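Local coordinates for protein beta-lactamase (Nostoc sp., PDB 6NHS) that probably hydrolyses the beta-lactam ring of penicillin-type antibiotics, as a class D serine beta-lactamase, at residues T64-V78 with I123-Y137. Numbering follows the deposited sequence. Where two conformers were deposited one is given.
Sequences TFKIFNSLVALETGV and IGHERMEKFIKQVGY. With FMT (formic acid), chain K.
Phe68 of helix 65-76 is a knob set into a hole of helix 125-135, its ring pushed between Met128, Phe131, Ile132 and Val135. CG anti to the backbone N (chi1 179°) carries the ring in among these side chains; Met128 SE and Val135 CB meet its edge, while Phe68 CE1 lies 3.5 Å from Ile132 CD1. Met128, a selenomethionine bent at chi2 and chi3, also brings SE to the edge of Phe65, 4.1 Å from Phe65 CZ. Phe65 in turn meets the face of Tyr137 in an offset edge-to-face pair, the planes 72° apart, and one water joins Tyr137 OH to Thr64 O. Within the penicillin-binding transpeptidase fold, helix 65-76 begins just after the probable nucleophile Ser63 of an SxxK motif; its Lys66 faces away from this interface, NZ hydrogen-bonded to Ser63 OG and a formate. Further along, Val72 CG1 rests over the face of Phe131 in a CH-pi contact, 4.0 Å from the ring centroid. Phe131 and Ile123 are knobs in the other direction; Ile123, ending helix 113-123, sits among Asn69, Val72, Ala73 and Thr76, its CD1 3.5 Å from Asn69 OD1, a buried oxygen without a hydrogen-bond partner in the model. Arg127, bent at chi3, gives Ile123 O a nearly straight NE bond of 2.9 Å, laying its guanidinium face against Thr76 CB.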
loop_
_atom_site.group_PDB
_atom_site.type_symbol
_atom_site.label_atom_id
_atom_site.label_comp_id
_atom_site.label_asym_id
_atom_site.label_seq_id
_atom_site.Cartn_x
_atom_site.Cartn_y
_atom_site.Cartn_z
ATOM N N THR A 64 -2.801 -0.438 -2.684
ATOM C CA THR A 64 -1.584 -0.677 -1.909
ATOM C C THR A 64 -0.527 -1.386 -2.739
ATOM O O THR A 64 0.664 -1.310 -2.415
ATOM C CB THR A 64 -1.861 -1.496 -0.637
ATOM O OG1 THR A 64 -2.269 -2.833 -0.971
ATOM C CG2 THR A 64 -2.919 -0.826 0.204
ATOM N N PHE A 65 -0.941 -2.069 -3.805
ATOM C CA PHE A 65 0.009 -2.722 -4.694
ATOM C C PHE A 65 0.898 -1.720 -5.414
ATOM O O PHE A 65 1.952 -2.107 -5.928
ATOM C CB PHE A 65 -0.745 -3.591 -5.706
ATOM C CG PHE A 65 0.151 -4.435 -6.565
ATOM C CD1 PHE A 65 0.855 -5.495 -6.018
ATOM C CD2 PHE A 65 0.288 -4.167 -7.919
ATOM C CE1 PHE A 65 1.688 -6.277 -6.802
ATOM C CE2 PHE A 65 1.119 -4.942 -8.715
ATOM C CZ PHE A 65 1.820 -6.003 -8.154
ATOM N N LYS A 66 0.506 -0.440 -5.453
ATOM C CA LYS A 66 1.337 0.571 -6.103
ATOM C C LYS A 66 2.724 0.651 -5.477
ATOM O O LYS A 66 3.683 1.040 -6.155
ATOM C CB LYS A 66 0.657 1.944 -6.045
ATOM C CG LYS A 66 -0.569 2.088 -6.939
ATOM C CD LYS A 66 -1.068 3.538 -6.942
ATOM C CE LYS A 66 -2.140 3.767 -8.005
ATOM N NZ LYS A 66 -3.453 3.162 -7.662
ATOM N N ILE A 67 2.854 0.297 -4.195
ATOM C CA ILE A 67 4.174 0.292 -3.563
ATOM C C ILE A 67 5.076 -0.735 -4.237
ATOM O O ILE A 67 6.196 -0.425 -4.658
ATOM C CB ILE A 67 4.054 0.026 -2.052
ATOM C CG1 ILE A 67 3.238 1.129 -1.364
ATOM C CG2 ILE A 67 5.443 -0.102 -1.426
ATOM C CD1 ILE A 67 2.854 0.782 0.087
ATOM N N PHE A 68 4.589 -1.973 -4.357
ATOM C CA PHE A 68 5.344 -3.023 -5.040
ATOM C C PHE A 68 5.548 -2.687 -6.513
ATOM O O PHE A 68 6.657 -2.816 -7.045
ATOM C CB PHE A 68 4.613 -4.356 -4.885
ATOM C CG PHE A 68 5.293 -5.509 -5.567
ATOM C CD1 PHE A 68 5.037 -5.795 -6.897
ATOM C CD2 PHE A 68 6.182 -6.313 -4.871
ATOM C CE1 PHE A 68 5.665 -6.861 -7.529
ATOM C CE2 PHE A 68 6.807 -7.383 -5.495
ATOM C CZ PHE A 68 6.551 -7.649 -6.825
ATOM N N ASN A 69 4.479 -2.255 -7.191
ATOM C CA ASN A 69 4.558 -1.959 -8.621
ATOM C C ASN A 69 5.586 -0.865 -8.908
ATOM O O ASN A 69 6.322 -0.940 -9.900
ATOM C CB ASN A 69 3.172 -1.552 -9.131
ATOM C CG ASN A 69 2.945 -1.890 -10.604
ATOM O OD1 ASN A 69 3.867 -2.280 -11.322
ATOM N ND2 ASN A 69 1.698 -1.737 -11.055
ATOM N N SER A 70 5.650 0.156 -8.047
ATOM C CA SER A 70 6.604 1.248 -8.237
ATOM C C SER A 70 8.040 0.745 -8.176
ATOM O O SER A 70 8.889 1.166 -8.970
ATOM C CB SER A 70 6.397 2.332 -7.169
ATOM O OG SER A 70 5.076 2.849 -7.181
ATOM N N LEU A 71 8.330 -0.137 -7.213
ATOM C CA LEU A 71 9.669 -0.704 -7.076
ATOM C C LEU A 71 10.082 -1.459 -8.329
ATOM O O LEU A 71 11.192 -1.269 -8.845
ATOM C CB LEU A 71 9.711 -1.638 -5.865
ATOM C CG LEU A 71 9.498 -0.952 -4.521
ATOM C CD1 LEU A 71 9.065 -1.972 -3.459
ATOM C CD2 LEU A 71 10.796 -0.250 -4.120
ATOM N N VAL A 72 9.209 -2.340 -8.823
ATOM C CA VAL A 72 9.567 -3.166 -9.973
ATOM C C VAL A 72 9.684 -2.306 -11.224
ATOM O O VAL A 72 10.578 -2.511 -12.056
ATOM C CB VAL A 72 8.539 -4.299 -10.156
ATOM C CG1 VAL A 72 8.867 -5.130 -11.388
ATOM C CG2 VAL A 72 8.478 -5.189 -8.884
ATOM N N ALA A 73 8.787 -1.329 -11.372
ATOM C CA ALA A 73 8.805 -0.468 -12.550
ATOM C C ALA A 73 10.108 0.314 -12.634
ATOM O O ALA A 73 10.728 0.397 -13.698
ATOM C CB ALA A 73 7.605 0.482 -12.522
ATOM N N LEU A 74 10.535 0.899 -11.516
ATOM C CA LEU A 74 11.799 1.630 -11.497
ATOM C C LEU A 74 12.985 0.691 -11.663
ATOM O O LEU A 74 13.931 1.005 -12.395
ATOM C CB LEU A 74 11.926 2.426 -10.195
ATOM C CG LEU A 74 11.011 3.656 -10.113
ATOM C CD1 LEU A 74 10.864 4.117 -8.650
ATOM C CD2 LEU A 74 11.531 4.791 -11.000
ATOM N N GLU A 75 12.955 -0.463 -10.991
ATOM C CA GLU A 75 14.091 -1.376 -11.057
ATOM C C GLU A 75 14.298 -1.908 -12.471
ATOM O O GLU A 75 15.439 -2.005 -12.941
ATOM C CB GLU A 75 13.903 -2.534 -10.077
ATOM C CG GLU A 75 15.152 -3.380 -9.897
ATOM C CD GLU A 75 16.283 -2.616 -9.230
ATOM O OE1 GLU A 75 16.005 -1.644 -8.494
ATOM O OE2 GLU A 75 17.453 -2.989 -9.435
ATOM N N THR A 76 13.210 -2.278 -13.156
ATOM C CA THR A 76 13.307 -2.766 -14.528
ATOM C C THR A 76 13.548 -1.646 -15.522
ATOM O O THR A 76 13.925 -1.919 -16.665
ATOM C CB THR A 76 12.029 -3.503 -14.938
ATOM O OG1 THR A 76 10.904 -2.622 -14.791
ATOM C CG2 THR A 76 11.823 -4.762 -14.086
ATOM N N GLY A 77 13.302 -0.402 -15.126
ATOM C CA GLY A 77 13.519 0.716 -16.013
ATOM C C GLY A 77 12.390 1.004 -16.972
ATOM O O GLY A 77 12.594 1.756 -17.932
ATOM N N VAL A 78 11.193 0.449 -16.746
ATOM C CA VAL A 78 10.083 0.800 -17.625
ATOM C C VAL A 78 9.601 2.216 -17.340
ATOM O O VAL A 78 8.892 2.807 -18.165
ATOM C CB VAL A 78 8.929 -0.220 -17.522
ATOM C CG1 VAL A 78 9.456 -1.671 -17.733
ATOM C CG2 VAL A 78 8.184 -0.077 -16.219
ATOM N N ILE A 123 6.285 -3.924 -17.660
ATOM C CA ILE A 123 7.014 -4.955 -16.918
ATOM C C ILE A 123 6.779 -6.315 -17.560
ATOM O O ILE A 123 7.718 -7.067 -17.841
ATOM C CB ILE A 123 6.601 -4.949 -15.434
ATOM C CG1 ILE A 123 7.112 -3.670 -14.751
ATOM C CG2 ILE A 123 7.142 -6.220 -14.735
ATOM C CD1 ILE A 123 6.422 -3.306 -13.434
ATOM N N GLY A 124 5.521 -6.644 -17.816
ATOM C CA GLY A 124 5.176 -7.890 -18.464
ATOM C C GLY A 124 5.001 -9.028 -17.472
ATOM O O GLY A 124 5.518 -9.008 -16.355
ATOM N N HIS A 125 4.273 -10.051 -17.923
ATOM C CA HIS A 125 3.877 -11.145 -17.035
ATOM C C HIS A 125 5.089 -11.892 -16.481
ATOM O O HIS A 125 5.143 -12.192 -15.285
ATOM C CB HIS A 125 2.942 -12.101 -17.782
ATOM C CG HIS A 125 2.451 -13.251 -16.955
ATOM N ND1 HIS A 125 3.051 -14.492 -16.974
ATOM C CD2 HIS A 125 1.406 -13.352 -16.098
ATOM C CE1 HIS A 125 2.403 -15.306 -16.157
ATOM N NE2 HIS A 125 1.399 -14.639 -15.617
ATOM N N GLU A 126 6.074 -12.192 -17.330
ATOM C CA GLU A 126 7.208 -12.997 -16.882
ATOM C C GLU A 126 8.042 -12.256 -15.843
ATOM O O GLU A 126 8.414 -12.827 -14.814
ATOM C CB GLU A 126 8.081 -13.406 -18.068
ATOM C CG GLU A 126 9.305 -14.209 -17.640
ATOM C CD GLU A 126 10.250 -14.514 -18.785
ATOM O OE1 GLU A 126 9.858 -14.318 -19.954
ATOM O OE2 GLU A 126 11.388 -14.952 -18.510
ATOM N N ARG A 127 8.365 -10.988 -16.102
ATOM C CA ARG A 127 9.141 -10.233 -15.125
ATOM C C ARG A 127 8.341 -9.986 -13.854
ATOM O O ARG A 127 8.900 -10.008 -12.754
ATOM C CB ARG A 127 9.620 -8.910 -15.721
ATOM C CG ARG A 127 10.792 -9.058 -16.680
ATOM C CD ARG A 127 11.472 -7.714 -16.916
ATOM N NE ARG A 127 10.601 -6.766 -17.602
ATOM C CZ ARG A 127 11.037 -5.684 -18.237
ATOM N NH1 ARG A 127 12.333 -5.406 -18.265
ATOM N NH2 ARG A 127 10.180 -4.880 -18.847
HETATM N N MSE A 128 7.037 -9.752 -13.981
HETATM C CA MSE A 128 6.209 -9.481 -12.809
HETATM C C MSE A 128 6.162 -10.709 -11.910
HETATM O O MSE A 128 6.306 -10.606 -10.699
HETATM C CB MSE A 128 4.791 -9.075 -13.203
HETATM C CG MSE A 128 3.930 -8.663 -12.003
HETATM SE SE MSE A 128 4.389 -6.912 -11.268
HETATM C CE MSE A 128 3.474 -5.799 -12.606
ATOM N N GLU A 129 5.962 -11.880 -12.516
ATOM C CA GLU A 129 5.913 -13.105 -11.724
ATOM C C GLU A 129 7.237 -13.357 -11.007
ATOM O O GLU A 129 7.252 -13.787 -9.850
ATOM C CB GLU A 129 5.545 -14.296 -12.615
ATOM C CG GLU A 129 4.898 -15.438 -11.834
ATOM C CD GLU A 129 4.797 -16.720 -12.626
ATOM O OE1 GLU A 129 4.595 -16.663 -13.857
ATOM O OE2 GLU A 129 4.932 -17.796 -12.011
ATOM N N LYS A 130 8.363 -13.101 -11.682
ATOM C CA LYS A 130 9.666 -13.308 -11.054
ATOM C C LYS A 130 9.827 -12.429 -9.821
ATOM O O LYS A 130 10.246 -12.904 -8.758
ATOM C CB LYS A 130 10.793 -13.035 -12.053
ATOM C CG LYS A 130 10.969 -14.109 -13.113
ATOM C CD LYS A 130 12.284 -13.942 -13.862
ATOM C CE LYS A 130 12.261 -14.682 -15.192
ATOM N NZ LYS A 130 11.731 -16.065 -15.048
ATOM N N PHE A 131 9.491 -11.141 -9.940
ATOM C CA PHE A 131 9.638 -10.241 -8.796
ATOM C C PHE A 131 8.664 -10.594 -7.677
ATOM O O PHE A 131 9.027 -10.539 -6.495
ATOM C CB PHE A 131 9.448 -8.788 -9.233
ATOM C CG PHE A 131 10.703 -8.148 -9.757
ATOM C CD1 PHE A 131 11.622 -7.578 -8.885
ATOM C CD2 PHE A 131 10.970 -8.123 -11.119
ATOM C CE1 PHE A 131 12.788 -6.987 -9.362
ATOM C CE2 PHE A 131 12.128 -7.533 -11.606
ATOM C CZ PHE A 131 13.041 -6.967 -10.728
ATOM N N ILE A 132 7.426 -10.955 -8.031
ATOM C CA ILE A 132 6.441 -11.360 -7.027
ATOM C C ILE A 132 6.978 -12.518 -6.193
ATOM O O ILE A 132 6.892 -12.517 -4.959
ATOM C CB ILE A 132 5.109 -11.729 -7.709
ATOM C CG1 ILE A 132 4.378 -10.475 -8.205
ATOM C CG2 ILE A 132 4.226 -12.518 -6.760
ATOM C CD1 ILE A 132 3.638 -9.705 -7.114
ATOM N N LYS A 133 7.541 -13.525 -6.854
ATOM C CA LYS A 133 8.013 -14.704 -6.136
ATOM C C LYS A 133 9.330 -14.438 -5.415
ATOM O O LYS A 133 9.544 -14.946 -4.309
ATOM C CB LYS A 133 8.140 -15.879 -7.105
ATOM C CG LYS A 133 6.795 -16.341 -7.652
ATOM C CD LYS A 133 6.923 -17.593 -8.500
ATOM C CE LYS A 133 5.551 -18.137 -8.873
ATOM N NZ LYS A 133 5.625 -19.400 -9.674
ATOM N N GLN A 134 10.219 -13.638 -6.011
ATOM C CA GLN A 134 11.477 -13.314 -5.342
ATOM C C GLN A 134 11.230 -12.515 -4.069
ATOM O O GLN A 134 11.849 -12.777 -3.028
ATOM C CB GLN A 134 12.384 -12.546 -6.302
ATOM C CG GLN A 134 13.846 -12.514 -5.913
ATOM C CD GLN A 134 14.727 -11.993 -7.038
ATOM O OE1 GLN A 134 15.955 -12.027 -6.946
ATOM N NE2 GLN A 134 14.100 -11.506 -8.109
ATOM N N VAL A 135 10.316 -11.544 -4.129
ATOM C CA VAL A 135 9.957 -10.749 -2.956
ATOM C C VAL A 135 9.089 -11.553 -1.992
ATOM O O VAL A 135 9.107 -11.311 -0.776
ATOM C CB VAL A 135 9.255 -9.452 -3.413
ATOM C CG1 VAL A 135 8.636 -8.703 -2.237
ATOM C CG2 VAL A 135 10.241 -8.554 -4.152
ATOM N N GLY A 136 8.330 -12.516 -2.502
ATOM C CA GLY A 136 7.379 -13.224 -1.668
ATOM C C GLY A 136 6.136 -12.418 -1.366
ATOM O O GLY A 136 5.645 -12.449 -0.234
ATOM N N TYR A 137 5.598 -11.704 -2.360
ATOM C CA TYR A 137 4.535 -10.730 -2.119
ATOM C C TYR A 137 3.176 -11.422 -2.059
ATOM O O TYR A 137 2.730 -12.003 -3.053
ATOM C CB TYR A 137 4.537 -9.664 -3.216
ATOM C CG TYR A 137 3.536 -8.553 -2.968
ATOM C CD1 TYR A 137 2.230 -8.655 -3.430
ATOM C CD2 TYR A 137 3.895 -7.416 -2.257
ATOM C CE1 TYR A 137 1.303 -7.651 -3.200
ATOM C CE2 TYR A 137 2.971 -6.397 -2.021
ATOM C CZ TYR A 137 1.678 -6.523 -2.509
ATOM O OH TYR A 137 0.744 -5.533 -2.282
HETATM C C FMT K . -3.853 0.633 -9.244
HETATM O O1 FMT K . -2.653 0.700 -9.347
HETATM O O2 FMT K . -4.416 0.844 -8.169
HETATM O O HOH W 1 1.538 -3.496 -0.881
#